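Staphylococcal nuclease domain-containing protein 1 (Drosophila melanogaster, PDB 2WAC) is an endonuclease acting on DNA and RNA and a RISC-associated translation regulator, seen here as its C-terminal Tudor plus nuclease-like segment, whose Tudor domain binds symmetrically dimethylated arginine peptides. Local coordinates at residues A[17-22]-A[111-116]; A[5-10]-A[146-151]; A[10-15]-A[139-144]. All blocks are in the same frame, centred on the assembly; numbering follows the deposited sequence.

All three contacts belong to the closed five-stranded sheet of the nuclease-like domain rather than to the Tudor barrel itself. Interactions 1 and 2 are antiparallel strand pairings, partly buried, and they lie side by side in the sheet, strand 5-12 bonding to 17-22, with Gln21 N 2.9 Å from Ile8 O. Interaction 1 adds aromatic packing and a carboxylate-hydroxyl bond to its backbone ladder, whereas interaction 2 combines four backbone bonds with aliphatic valine and leucine contacts. Interaction 3 lies at the surface and shares Thr10 and strand 5-12 with interaction 2. It replaces direct bonds between its segments with methyl contacts and one bridging water, where helix 127-141 ends and leads into strand 145-152.

Interaction 1: residues A[17-22]-A[111-116]; sequences TFFAQS and PYATEY
Glu115 lies obliquely across the Phe19 ring, its CB 3.8 Å from the ring centroid over one face in a CH-pi contact. CG is anti to the backbone N (chi1 -166°) and the chain runs on extended, so the carboxylate follows the ring with its plane only 20° from the ring plane. OE2 accepts from Thr17 OG1 at 2.8 Å through its anti lone pair; the same hydroxyl is hydrogen-bonded to Thr13 OG1. An alanine in place of Glu115, lacking CG and the carboxylate, would probably loosen the Thr17 side chain and cover the Phe19 ring less well, although CB would remain. On the other face, Tyr116 CB sits over the Phe18 ring, 3.6 Å from CZ, while the two aromatic planes meet obliquely at 31°. Between the two layers the antiparallel ladder is paired both ways, Tyr116 N to Phe18 O at 2.8 Å and Ala20 N to Thr114 O at 3.0 Å. Water 1 links Ala20 O to Thr114 OG1. This pairing joins the second and third strands of the nuclease-like domain's OB-fold barrel. Strand 5-12 flanks 17-22, Phe18 and Tyr116 both pack on Leu148 of strand 145-152, and helix 26-42 covers Tyr112.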
ATOM      1  N   THR A  17       1.245  -5.438   3.513  1.00 23.49           N
ATOM      2  CA  THR A  17       1.927  -4.493   2.642  1.00 22.95           C
ATOM      3  C   THR A  17       1.014  -3.272   2.562  1.00 22.53           C
ATOM      4  O   THR A  17      -0.179  -3.357   2.876  1.00 22.29           O
ATOM      5  CB  THR A  17       2.252  -5.062   1.230  1.00 23.00           C
ATOM      6  OG1 THR A  17       1.048  -5.254   0.479  1.00 22.82           O
ATOM      7  CG2 THR A  17       3.020  -6.380   1.330  1.00 22.93           C
ATOM      8  N   PHE A  18       1.575  -2.131   2.180  1.00 22.04           N
ATOM      9  CA  PHE A  18       0.797  -0.903   2.089  1.00 21.75           C
ATOM     10  C   PHE A  18       1.322  -0.018   0.971  1.00 21.60           C
ATOM     11  O   PHE A  18       2.495  -0.099   0.605  1.00 21.48           O
ATOM     12  CB  PHE A  18       0.795  -0.146   3.430  1.00 21.56           C
ATOM     13  CG  PHE A  18       2.164   0.284   3.891  1.00 21.25           C
ATOM     14  CD1 PHE A  18       2.952  -0.565   4.666  1.00 20.44           C
ATOM     15  CD2 PHE A  18       2.666   1.538   3.550  1.00 20.79           C
ATOM     16  CE1 PHE A  18       4.222  -0.175   5.088  1.00 20.47           C
ATOM     17  CE2 PHE A  18       3.935   1.936   3.963  1.00 20.70           C
ATOM     18  CZ  PHE A  18       4.714   1.079   4.737  1.00 20.07           C
ATOM     19  N   PHE A  19       0.441   0.818   0.430  1.00 21.45           N
ATOM     20  CA  PHE A  19       0.829   1.826  -0.544  1.00 21.44           C
ATOM     21  C   PHE A  19       0.846   3.192   0.119  1.00 21.59           C
ATOM     22  O   PHE A  19      -0.060   3.534   0.886  1.00 21.67           O
ATOM     23  CB  PHE A  19      -0.134   1.836  -1.734  1.00 21.39           C
ATOM     24  CG  PHE A  19       0.016   0.658  -2.653  1.00 20.97           C
ATOM     25  CD1 PHE A  19      -0.489  -0.591  -2.300  1.00 21.17           C
ATOM     26  CD2 PHE A  19       0.643   0.801  -3.886  1.00 20.53           C
ATOM     27  CE1 PHE A  19      -0.358  -1.683  -3.156  1.00 21.03           C
ATOM     28  CE2 PHE A  19       0.779  -0.280  -4.745  1.00 20.82           C
ATOM     29  CZ  PHE A  19       0.277  -1.527  -4.379  1.00 20.90           C
ATOM     30  N   ALA A  20       1.879   3.971  -0.184  1.00 21.68           N
ATOM     31  CA  ALA A  20       2.018   5.311   0.369  1.00 21.89           C
ATOM     32  C   ALA A  20       2.275   6.348  -0.721  1.00 22.05           C
ATOM     33  O   ALA A  20       2.997   6.084  -1.683  1.00 21.98           O
ATOM     34  CB  ALA A  20       3.133   5.342   1.408  1.00 21.71           C
ATOM     35  N   GLN A  21       1.663   7.521  -0.560  1.00 22.37           N
ATOM     36  CA  GLN A  21       1.938   8.679  -1.407  1.00 22.82           C
ATOM     37  C   GLN A  21       2.878   9.629  -0.677  1.00 23.17           C
ATOM     38  O   GLN A  21       2.780   9.789   0.538  1.00 23.13           O
ATOM     39  CB  GLN A  21       0.647   9.435  -1.736  1.00 22.68           C
ATOM     40  CG  GLN A  21      -0.319   8.718  -2.667  1.00 22.92           C
ATOM     41  CD  GLN A  21      -1.687   9.391  -2.723  1.00 23.11           C
ATOM     42  OE1 GLN A  21      -2.009  10.245  -1.894  1.00 23.42           O
ATOM     43  NE2 GLN A  21      -2.502   8.994  -3.692  1.00 23.07           N
ATOM     44  N   SER A  22       3.774  10.265  -1.425  1.00 23.73           N
ATOM     45  CA  SER A  22       4.620  11.330  -0.891  1.00 24.45           C
ATOM     46  C   SER A  22       3.782  12.597  -0.679  1.00 24.96           C
ATOM     47  O   SER A  22       3.019  12.994  -1.562  1.00 24.91           O
ATOM     48  CB  SER A  22       5.778  11.608  -1.853  1.00 24.35           C
ATOM     49  OG  SER A  22       6.516  12.751  -1.463  1.00 24.47           O
ATOM     50  N   PRO A 111       4.392   6.391 -11.061  1.00 27.47           N
ATOM     51  CA  PRO A 111       3.253   6.168 -10.165  1.00 27.16           C
ATOM     52  C   PRO A 111       3.346   6.990  -8.875  1.00 26.87           C
ATOM     53  O   PRO A 111       4.419   7.070  -8.271  1.00 26.76           O
ATOM     54  CB  PRO A 111       3.349   4.675  -9.851  1.00 27.23           C
ATOM     55  CG  PRO A 111       4.023   4.090 -11.043  1.00 27.33           C
ATOM     56  CD  PRO A 111       5.034   5.120 -11.453  1.00 27.48           C
ATOM     57  N   TYR A 112       2.231   7.595  -8.465  1.00 26.48           N
ATOM     58  CA  TYR A 112       2.214   8.440  -7.265  1.00 26.33           C
ATOM     59  C   TYR A 112       2.047   7.673  -5.949  1.00 26.01           C
ATOM     60  O   TYR A 112       2.120   8.261  -4.869  1.00 26.19           O
ATOM     61  CB  TYR A 112       1.196   9.584  -7.402  1.00 26.38           C
ATOM     62  CG  TYR A 112       1.708  10.695  -8.288  1.00 26.88           C
ATOM     63  CD1 TYR A 112       2.715  11.555  -7.844  1.00 27.35           C
ATOM     64  CD2 TYR A 112       1.209  10.874  -9.577  1.00 27.19           C
ATOM     65  CE1 TYR A 112       3.204  12.569  -8.657  1.00 27.87           C
ATOM     66  CE2 TYR A 112       1.692  11.890 -10.399  1.00 27.58           C
ATOM     67  CZ  TYR A 112       2.688  12.732  -9.931  1.00 27.92           C
ATOM     68  OH  TYR A 112       3.172  13.736 -10.736  1.00 28.49           O
ATOM     69  N   ALA A 113       1.847   6.360  -6.049  1.00 25.54           N
ATOM     70  CA  ALA A 113       1.840   5.481  -4.882  1.00 25.13           C
ATOM     71  C   ALA A 113       2.894   4.382  -5.022  1.00 24.88           C
ATOM     72  O   ALA A 113       3.128   3.868  -6.118  1.00 24.79           O
ATOM     73  CB  ALA A 113       0.457   4.877  -4.670  1.00 25.03           C
ATOM     74  N   THR A 114       3.524   4.031  -3.902  1.00 24.57           N
ATOM     75  CA  THR A 114       4.575   3.014  -3.868  1.00 24.28           C
ATOM     76  C   THR A 114       4.247   1.971  -2.806  1.00 24.05           C
ATOM     77  O   THR A 114       3.874   2.320  -1.684  1.00 23.87           O
ATOM     78  CB  THR A 114       5.959   3.647  -3.571  1.00 24.32           C
ATOM     79  OG1 THR A 114       6.197   4.725  -4.484  1.00 24.28           O
ATOM     80  CG2 THR A 114       7.084   2.616  -3.703  1.00 24.24           C
ATOM     81  N   GLU A 115       4.387   0.695  -3.164  1.00 23.81           N
ATOM     82  CA  GLU A 115       4.138  -0.402  -2.230  1.00 23.44           C
ATOM     83  C   GLU A 115       5.353  -0.712  -1.353  1.00 23.26           C
ATOM     84  O   GLU A 115       6.489  -0.720  -1.828  1.00 23.09           O
ATOM     85  CB  GLU A 115       3.692  -1.663  -2.975  1.00 23.47           C
ATOM     86  CG  GLU A 115       3.093  -2.733  -2.065  1.00 23.28           C
ATOM     87  CD  GLU A 115       2.558  -3.940  -2.819  1.00 23.31           C
ATOM     88  OE1 GLU A 115       2.776  -4.044  -4.048  1.00 23.11           O
ATOM     89  OE2 GLU A 115       1.918  -4.792  -2.169  1.00 22.83           O
ATOM     90  N   TYR A 116       5.088  -0.967  -0.072  1.00 22.98           N
ATOM     91  CA  TYR A 116       6.114  -1.362   0.892  1.00 22.76           C
ATOM     92  C   TYR A 116       5.623  -2.534   1.725  1.00 22.63           C
ATOM     93  O   TYR A 116       4.418  -2.729   1.875  1.00 22.49           O
ATOM     94  CB  TYR A 116       6.446  -0.208   1.841  1.00 22.69           C
ATOM     95  CG  TYR A 116       6.930   1.045   1.161  1.00 22.73           C
ATOM     96  CD1 TYR A 116       8.283   1.224   0.874  1.00 21.97           C
ATOM     97  CD2 TYR A 116       6.037   2.058   0.805  1.00 22.34           C
ATOM     98  CE1 TYR A 116       8.735   2.376   0.247  1.00 21.99           C
ATOM     99  CE2 TYR A 116       6.480   3.216   0.174  1.00 22.28           C
ATOM    100  CZ  TYR A 116       7.831   3.368  -0.097  1.00 22.10           C
ATOM    101  OH  TYR A 116       8.285   4.509  -0.718  1.00 22.84           O
TER
HETATM  102  O   HOH W   1       5.277   6.980  -2.769  1.00 30.04           O
HETATM  103  O   HOH W   2       3.561  10.408  -4.245  1.00 21.85           O

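Interaction 2: residues A[5-10]-A[146-151]; sequences ENVIVT and VQLNVE
Strands 5-10 and 146-151 close the five-stranded sheet of an OB fold, the topology of staphylococcal nuclease domains, in which the first strand pairs with the fourth. Four backbone bonds form the seam. Glu5 N donates to Leu148 O at 2.9 Å along an almost straight path (177°), and Leu148 N returns a bond to Glu5 O. Val7 and Val146 repeat the exchange, with Val7 N approaching Val146 O nearly along the C=O axis. The strands cross at 116°, a steep angle for an antiparallel pair, consistent with a bonded register that ends at Val7.

On the face bearing Val7, Val146 and Leu148, methyls do the packing. Val7 CG2, held in the crowded position between its backbone N and carbonyl carbon, meets Val146 CG2 at 3.7 Å and Leu148 CB at 3.9 Å. Val9 CG2 comes to the same Val146 methyl from farther along its strand, 4.0 Å away. Leu163 of strand 159-164 touches Val9, Val146 and Leu148, which continues this layer into the barrel interior.

On the other face two amides meet: Asn6 and Gln147 run side by side with amide planes 11° apart, Asn6 OD1 lying 3.6 Å from Gln147 CG, while Gln147 OE1 is hydrogen-bonded to Arg164 NH2. Farther along that strand, Asn149 ND2 donates to Glu151 OE2 at 2.9 Å, reaching the oxygen from above the carboxylate plane.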
ATOM      1  N   GLU A   5      10.686  10.067   5.327  1.00 26.26           N
ATOM      2  CA  GLU A   5       9.855  10.638   4.273  1.00 25.55           C
ATOM      3  C   GLU A   5       8.437  10.828   4.798  1.00 24.83           C
ATOM      4  O   GLU A   5       7.843   9.905   5.362  1.00 24.59           O
ATOM      5  CB  GLU A   5       9.851   9.754   3.019  1.00 25.69           C
ATOM      6  CG  GLU A   5       9.212  10.419   1.790  1.00 26.45           C
ATOM      7  CD  GLU A   5       8.777   9.430   0.711  1.00 27.52           C
ATOM      8  OE1 GLU A   5       8.872   8.203   0.932  1.00 28.40           O
ATOM      9  OE2 GLU A   5       8.329   9.884  -0.363  1.00 27.50           O
ATOM     10  N   ASN A   6       7.907  12.035   4.621  1.00 24.06           N
ATOM     11  CA  ASN A   6       6.534  12.333   5.009  1.00 23.41           C
ATOM     12  C   ASN A   6       5.564  11.786   3.970  1.00 22.94           C
ATOM     13  O   ASN A   6       5.522  12.264   2.835  1.00 22.90           O
ATOM     14  CB  ASN A   6       6.340  13.839   5.216  1.00 23.35           C
ATOM     15  CG  ASN A   6       7.082  14.367   6.438  1.00 23.44           C
ATOM     16  OD1 ASN A   6       7.031  13.774   7.517  1.00 22.93           O
ATOM     17  ND2 ASN A   6       7.763  15.494   6.273  1.00 23.57           N
ATOM     18  N   VAL A   7       4.811  10.759   4.360  1.00 22.47           N
ATOM     19  CA  VAL A   7       3.879  10.086   3.450  1.00 22.10           C
ATOM     20  C   VAL A   7       2.447  10.054   3.984  1.00 22.01           C
ATOM     21  O   VAL A   7       2.199  10.364   5.148  1.00 21.75           O
ATOM     22  CB  VAL A   7       4.317   8.621   3.118  1.00 22.06           C
ATOM     23  CG1 VAL A   7       5.712   8.586   2.502  1.00 21.85           C
ATOM     24  CG2 VAL A   7       4.236   7.721   4.349  1.00 21.88           C
ATOM     25  N   ILE A   8       1.518   9.678   3.106  1.00 22.07           N
ATOM     26  CA  ILE A   8       0.152   9.328   3.481  1.00 22.15           C
ATOM     27  C   ILE A   8      -0.112   7.897   3.008  1.00 22.23           C
ATOM     28  O   ILE A   8       0.118   7.575   1.840  1.00 22.30           O
ATOM     29  CB  ILE A   8      -0.882  10.297   2.850  1.00 22.26           C
ATOM     30  CG1 ILE A   8      -0.810  11.674   3.524  1.00 22.34           C
ATOM     31  CG2 ILE A   8      -2.305   9.722   2.936  1.00 22.24           C
ATOM     32  CD1 ILE A   8      -1.485  12.790   2.741  1.00 23.47           C
ATOM     33  N   VAL A   9      -0.584   7.041   3.912  1.00 22.27           N
ATOM     34  CA  VAL A   9      -0.890   5.654   3.558  1.00 22.34           C
ATOM     35  C   VAL A   9      -2.273   5.582   2.913  1.00 22.40           C
ATOM     36  O   VAL A   9      -3.275   5.948   3.529  1.00 22.44           O
ATOM     37  CB  VAL A   9      -0.779   4.700   4.777  1.00 22.29           C
ATOM     38  CG1 VAL A   9      -1.139   3.272   4.382  1.00 22.32           C
ATOM     39  CG2 VAL A   9       0.629   4.745   5.364  1.00 22.30           C
ATOM     40  N   THR A  10      -2.311   5.108   1.670  1.00 22.51           N
ATOM     41  CA  THR A  10      -3.528   5.153   0.854  1.00 22.54           C
ATOM     42  C   THR A  10      -4.219   3.801   0.662  1.00 22.69           C
ATOM     43  O   THR A  10      -5.421   3.750   0.382  1.00 22.67           O
ATOM     44  CB  THR A  10      -3.271   5.823  -0.520  1.00 22.57           C
ATOM     45  OG1 THR A  10      -2.188   5.165  -1.190  1.00 22.40           O
ATOM     46  CG2 THR A  10      -2.929   7.294  -0.336  1.00 22.39           C
ATOM     47  N   VAL A 146       2.203  10.128   8.007  1.00 23.89           N
ATOM     48  CA  VAL A 146       3.159   9.421   8.866  1.00 23.61           C
ATOM     49  C   VAL A 146       4.576   9.575   8.310  1.00 23.52           C
ATOM     50  O   VAL A 146       4.756  10.005   7.164  1.00 23.47           O
ATOM     51  CB  VAL A 146       2.807   7.906   9.025  1.00 23.61           C
ATOM     52  CG1 VAL A 146       1.449   7.717   9.707  1.00 23.47           C
ATOM     53  CG2 VAL A 146       2.833   7.185   7.680  1.00 23.30           C
ATOM     54  N   GLN A 147       5.572   9.229   9.121  1.00 23.28           N
ATOM     55  CA  GLN A 147       6.964   9.249   8.685  1.00 23.29           C
ATOM     56  C   GLN A 147       7.419   7.842   8.295  1.00 23.20           C
ATOM     57  O   GLN A 147       7.329   6.907   9.093  1.00 23.20           O
ATOM     58  CB  GLN A 147       7.871   9.844   9.772  1.00 23.29           C
ATOM     59  CG  GLN A 147       7.611  11.328  10.053  1.00 23.83           C
ATOM     60  CD  GLN A 147       8.493  11.900  11.154  1.00 24.82           C
ATOM     61  OE1 GLN A 147       8.695  11.281  12.199  1.00 24.67           O
ATOM     62  NE2 GLN A 147       9.012  13.101  10.926  1.00 25.63           N
ATOM     63  N   LEU A 148       7.900   7.704   7.061  1.00 22.97           N
ATOM     64  CA  LEU A 148       8.337   6.417   6.530  1.00 22.92           C
ATOM     65  C   LEU A 148       9.858   6.340   6.446  1.00 22.95           C
ATOM     66  O   LEU A 148      10.510   7.287   6.003  1.00 22.84           O
ATOM     67  CB  LEU A 148       7.710   6.172   5.147  1.00 22.71           C
ATOM     68  CG  LEU A 148       8.066   4.911   4.345  1.00 22.71           C
ATOM     69  CD1 LEU A 148       6.874   4.434   3.542  1.00 21.89           C
ATOM     70  CD2 LEU A 148       9.284   5.121   3.436  1.00 22.56           C
ATOM     71  N   ASN A 149      10.410   5.207   6.874  1.00 23.14           N
ATOM     72  CA  ASN A 149      11.823   4.905   6.670  1.00 23.36           C
ATOM     73  C   ASN A 149      11.988   3.553   5.989  1.00 23.50           C
ATOM     74  O   ASN A 149      11.440   2.553   6.450  1.00 23.53           O
ATOM     75  CB  ASN A 149      12.589   4.919   7.998  1.00 23.39           C
ATOM     76  CG  ASN A 149      14.090   4.742   7.808  1.00 23.78           C
ATOM     77  OD1 ASN A 149      14.727   5.482   7.056  1.00 24.18           O
ATOM     78  ND2 ASN A 149      14.659   3.758   8.494  1.00 23.58           N
ATOM     79  N   VAL A 150      12.737   3.529   4.888  1.00 23.61           N
ATOM     80  CA  VAL A 150      13.048   2.276   4.204  1.00 23.65           C
ATOM     81  C   VAL A 150      14.168   1.573   4.967  1.00 23.67           C
ATOM     82  O   VAL A 150      15.259   2.124   5.131  1.00 23.62           O
ATOM     83  CB  VAL A 150      13.439   2.502   2.717  1.00 23.67           C
ATOM     84  CG1 VAL A 150      13.864   1.191   2.056  1.00 23.69           C
ATOM     85  CG2 VAL A 150      12.280   3.129   1.946  1.00 23.58           C
ATOM     86  N   GLU A 151      13.885   0.361   5.440  1.00 23.78           N
ATOM     87  CA  GLU A 151      14.831  -0.394   6.268  1.00 23.73           C
ATOM     88  C   GLU A 151      15.704  -1.340   5.449  1.00 23.73           C
ATOM     89  O   GLU A 151      16.873  -1.558   5.776  1.00 23.59           O
ATOM     90  CB  GLU A 151      14.092  -1.185   7.353  1.00 23.83           C
ATOM     91  CG  GLU A 151      13.192  -0.346   8.266  1.00 24.00           C
ATOM     92  CD  GLU A 151      13.960   0.586   9.196  1.00 24.49           C
ATOM     93  OE1 GLU A 151      15.174   0.381   9.407  1.00 24.87           O
ATOM     94  OE2 GLU A 151      13.339   1.531   9.725  1.00 24.75           O
TER

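Interaction 3: residues A[10-15]-A[139-144]; sequences TEITET and EDVLNH
The hydroxyl OG1 of Thr10 has two carbonyl partners: its single proton goes mainly to Tyr88 O, with Phe19 O only a weak second acceptor. Its CB points away from 139-144, and the carbonyl of Thr10 serves the contact instead. Water 3 donates to Thr10 O at 2.8 Å and accepts from Asn143 ND2 at 2.7 Å, a one-water bridge between the strand and the turn that follows the helix, next to the backbone hydrogen bond between Val9 and Asn143.

Beside this bridge the packing is aliphatic. Leu142 CG stands anti to its backbone N (chi1 -168°) and, with chi2 near 74°, this brings CD1 to the strand, 3.7 Å from Thr10 O. The same methyl meets Ile12 CD1 at 3.9 Å, the two side chains crossing obliquely. Ile12, whose CB points toward the helix end, also brings CD1 to 4.0 Å from Val141 CG2, so a single methyl touches two consecutive residues.

The turn is braced from within. Val141 to His144 form a type II beta turn in which His144 N donates to Val141 O, and His144 ND1 donates to Asp140 O at 2.9 Å from above that carbonyl's plane. Asn143 takes up positive phi (71°), as the third position of such a turn favours.

On the strand side, Thr10 and Glu11 both face Phe19 in a classic beta bulge in the pairing of strand 5-12 with 17-22. Helix 127-141 ends here, Ile12 packing also on its Phe137 and Ser138, while Asp140 and Val141 lean on Phe172 of helix 172-178.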
ATOM      1  N   THR A  10      -2.311   5.108   1.670  1.00 22.51           N
ATOM      2  CA  THR A  10      -3.528   5.153   0.854  1.00 22.54           C
ATOM      3  C   THR A  10      -4.219   3.801   0.662  1.00 22.69           C
ATOM      4  O   THR A  10      -5.421   3.750   0.382  1.00 22.67           O
ATOM      5  CB  THR A  10      -3.271   5.823  -0.520  1.00 22.57           C
ATOM      6  OG1 THR A  10      -2.188   5.165  -1.190  1.00 22.40           O
ATOM      7  CG2 THR A  10      -2.929   7.294  -0.336  1.00 22.39           C
ATOM      8  N   GLU A  11      -3.464   2.714   0.816  1.00 22.68           N
ATOM      9  CA  GLU A  11      -4.005   1.361   0.664  1.00 22.86           C
ATOM     10  C   GLU A  11      -3.251   0.360   1.531  1.00 23.02           C
ATOM     11  O   GLU A  11      -2.022   0.398   1.607  1.00 22.90           O
ATOM     12  CB  GLU A  11      -3.965   0.925  -0.811  1.00 22.90           C
ATOM     13  CG  GLU A  11      -4.559  -0.465  -1.110  1.00 22.89           C
ATOM     14  CD  GLU A  11      -6.083  -0.511  -1.055  1.00 23.12           C
ATOM     15  OE1 GLU A  11      -6.730   0.553  -0.976  1.00 22.36           O
ATOM     16  OE2 GLU A  11      -6.640  -1.628  -1.100  1.00 23.61           O
ATOM     17  N   ILE A  12      -3.996  -0.528   2.187  1.00 23.23           N
ATOM     18  CA  ILE A  12      -3.405  -1.629   2.951  1.00 23.52           C
ATOM     19  C   ILE A  12      -3.946  -2.960   2.429  1.00 23.72           C
ATOM     20  O   ILE A  12      -5.149  -3.109   2.218  1.00 23.55           O
ATOM     21  CB  ILE A  12      -3.662  -1.483   4.476  1.00 23.53           C
ATOM     22  CG1 ILE A  12      -3.065  -0.169   4.992  1.00 23.38           C
ATOM     23  CG2 ILE A  12      -3.067  -2.664   5.251  1.00 23.65           C
ATOM     24  CD1 ILE A  12      -3.789   0.418   6.179  1.00 23.21           C
ATOM     25  N   THR A  13      -3.043  -3.915   2.213  1.00 24.05           N
ATOM     26  CA  THR A  13      -3.413  -5.239   1.708  1.00 24.42           C
ATOM     27  C   THR A  13      -3.532  -6.247   2.850  1.00 24.71           C
ATOM     28  O   THR A  13      -3.203  -5.936   4.000  1.00 24.70           O
ATOM     29  CB  THR A  13      -2.397  -5.765   0.663  1.00 24.38           C
ATOM     30  OG1 THR A  13      -1.190  -6.168   1.323  1.00 24.37           O
ATOM     31  CG2 THR A  13      -2.082  -4.698  -0.386  1.00 24.32           C
ATOM     32  N   GLU A  14      -3.984  -7.456   2.519  1.00 25.07           N
ATOM     33  CA  GLU A  14      -4.225  -8.516   3.504  1.00 25.43           C
ATOM     34  C   GLU A  14      -2.958  -9.176   4.072  1.00 25.41           C
ATOM     35  O   GLU A  14      -3.044  -9.979   5.002  1.00 25.53           O
ATOM     36  CB  GLU A  14      -5.180  -9.576   2.930  1.00 25.66           C
ATOM     37  CG  GLU A  14      -4.740 -10.188   1.598  1.00 26.32           C
ATOM     38  CD  GLU A  14      -5.818 -11.045   0.944  1.00 27.46           C
ATOM     39  OE1 GLU A  14      -6.564 -11.740   1.666  1.00 27.74           O
ATOM     40  OE2 GLU A  14      -5.910 -11.027  -0.304  1.00 27.90           O
ATOM     41  N   THR A  15      -1.796  -8.832   3.518  1.00 25.26           N
ATOM     42  CA  THR A  15      -0.515  -9.374   3.983  1.00 24.99           C
ATOM     43  C   THR A  15       0.328  -8.309   4.692  1.00 24.86           C
ATOM     44  O   THR A  15       1.530  -8.497   4.920  1.00 24.81           O
ATOM     45  CB  THR A  15       0.300  -9.985   2.821  1.00 25.03           C
ATOM     46  OG1 THR A  15       0.566  -8.977   1.839  1.00 24.85           O
ATOM     47  CG2 THR A  15      -0.458 -11.141   2.174  1.00 24.85           C
ATOM     48  N   GLU A 139      -6.639   1.478  11.207  1.00 24.72           N
ATOM     49  CA  GLU A 139      -7.081   2.537  12.109  1.00 25.04           C
ATOM     50  C   GLU A 139      -5.915   3.452  12.494  1.00 24.90           C
ATOM     51  O   GLU A 139      -6.095   4.658  12.666  1.00 24.93           O
ATOM     52  CB  GLU A 139      -7.733   1.947  13.362  1.00 25.24           C
ATOM     53  CG  GLU A 139      -8.656   2.918  14.088  1.00 26.39           C
ATOM     54  CD  GLU A 139      -9.143   2.396  15.428  1.00 28.01           C
ATOM     55  OE1 GLU A 139      -9.338   1.170  15.569  1.00 28.60           O
ATOM     56  OE2 GLU A 139      -9.336   3.222  16.345  1.00 28.85           O
ATOM     57  N   ASP A 140      -4.726   2.863  12.619  1.00 24.84           N
ATOM     58  CA  ASP A 140      -3.505   3.600  12.943  1.00 24.74           C
ATOM     59  C   ASP A 140      -3.062   4.556  11.832  1.00 24.59           C
ATOM     60  O   ASP A 140      -2.769   5.722  12.099  1.00 24.72           O
ATOM     61  CB  ASP A 140      -2.357   2.629  13.253  1.00 24.86           C
ATOM     62  CG  ASP A 140      -2.506   1.935  14.601  1.00 25.26           C
ATOM     63  OD1 ASP A 140      -3.279   2.417  15.458  1.00 25.58           O
ATOM     64  OD2 ASP A 140      -1.833   0.903  14.804  1.00 25.76           O
ATOM     65  N   VAL A 141      -3.018   4.065  10.593  1.00 24.27           N
ATOM     66  CA  VAL A 141      -2.308   4.783   9.524  1.00 24.08           C
ATOM     67  C   VAL A 141      -3.102   5.176   8.270  1.00 24.00           C
ATOM     68  O   VAL A 141      -2.709   6.117   7.576  1.00 23.73           O
ATOM     69  CB  VAL A 141      -1.002   4.040   9.083  1.00 24.05           C
ATOM     70  CG1 VAL A 141      -0.084   3.791  10.277  1.00 23.85           C
ATOM     71  CG2 VAL A 141      -1.319   2.731   8.360  1.00 23.95           C
ATOM     72  N   LEU A 142      -4.193   4.474   7.967  1.00 24.10           N
ATOM     73  CA  LEU A 142      -4.897   4.717   6.700  1.00 24.20           C
ATOM     74  C   LEU A 142      -5.393   6.162   6.582  1.00 24.19           C
ATOM     75  O   LEU A 142      -6.110   6.658   7.455  1.00 24.10           O
ATOM     76  CB  LEU A 142      -6.034   3.714   6.461  1.00 24.28           C
ATOM     77  CG  LEU A 142      -6.636   3.708   5.046  1.00 24.22           C
ATOM     78  CD1 LEU A 142      -5.704   3.044   4.037  1.00 23.93           C
ATOM     79  CD2 LEU A 142      -7.987   3.022   5.044  1.00 24.43           C
ATOM     80  N   ASN A 143      -4.978   6.817   5.495  1.00 24.19           N
ATOM     81  CA  ASN A 143      -5.274   8.230   5.201  1.00 24.48           C
ATOM     82  C   ASN A 143      -4.552   9.242   6.092  1.00 24.64           C
ATOM     83  O   ASN A 143      -4.846  10.441   6.046  1.00 24.64           O
ATOM     84  CB  ASN A 143      -6.784   8.507   5.210  1.00 24.33           C
ATOM     85  CG  ASN A 143      -7.549   7.601   4.275  1.00 24.50           C
ATOM     86  OD1 ASN A 143      -8.633   7.131   4.610  1.00 25.47           O
ATOM     87  ND2 ASN A 143      -6.993   7.352   3.092  1.00 23.45           N
ATOM     88  N   HIS A 144      -3.601   8.760   6.888  1.00 24.88           N
ATOM     89  CA  HIS A 144      -2.867   9.617   7.809  1.00 25.17           C
ATOM     90  C   HIS A 144      -1.486   9.986   7.292  1.00 25.00           C
ATOM     91  O   HIS A 144      -0.855   9.215   6.565  1.00 25.23           O
ATOM     92  CB  HIS A 144      -2.736   8.957   9.185  1.00 25.37           C
ATOM     93  CG  HIS A 144      -4.037   8.787   9.905  1.00 26.42           C
ATOM     94  ND1 HIS A 144      -4.173   7.968  11.006  1.00 27.96           N
ATOM     95  CD2 HIS A 144      -5.261   9.321   9.681  1.00 27.20           C
ATOM     96  CE1 HIS A 144      -5.423   8.012  11.433  1.00 27.83           C
ATOM     97  NE2 HIS A 144      -6.104   8.823  10.643  1.00 27.65           N
TER
HETATM   98  O   HOH W   3      -7.440   5.507   1.207  1.00 19.47           O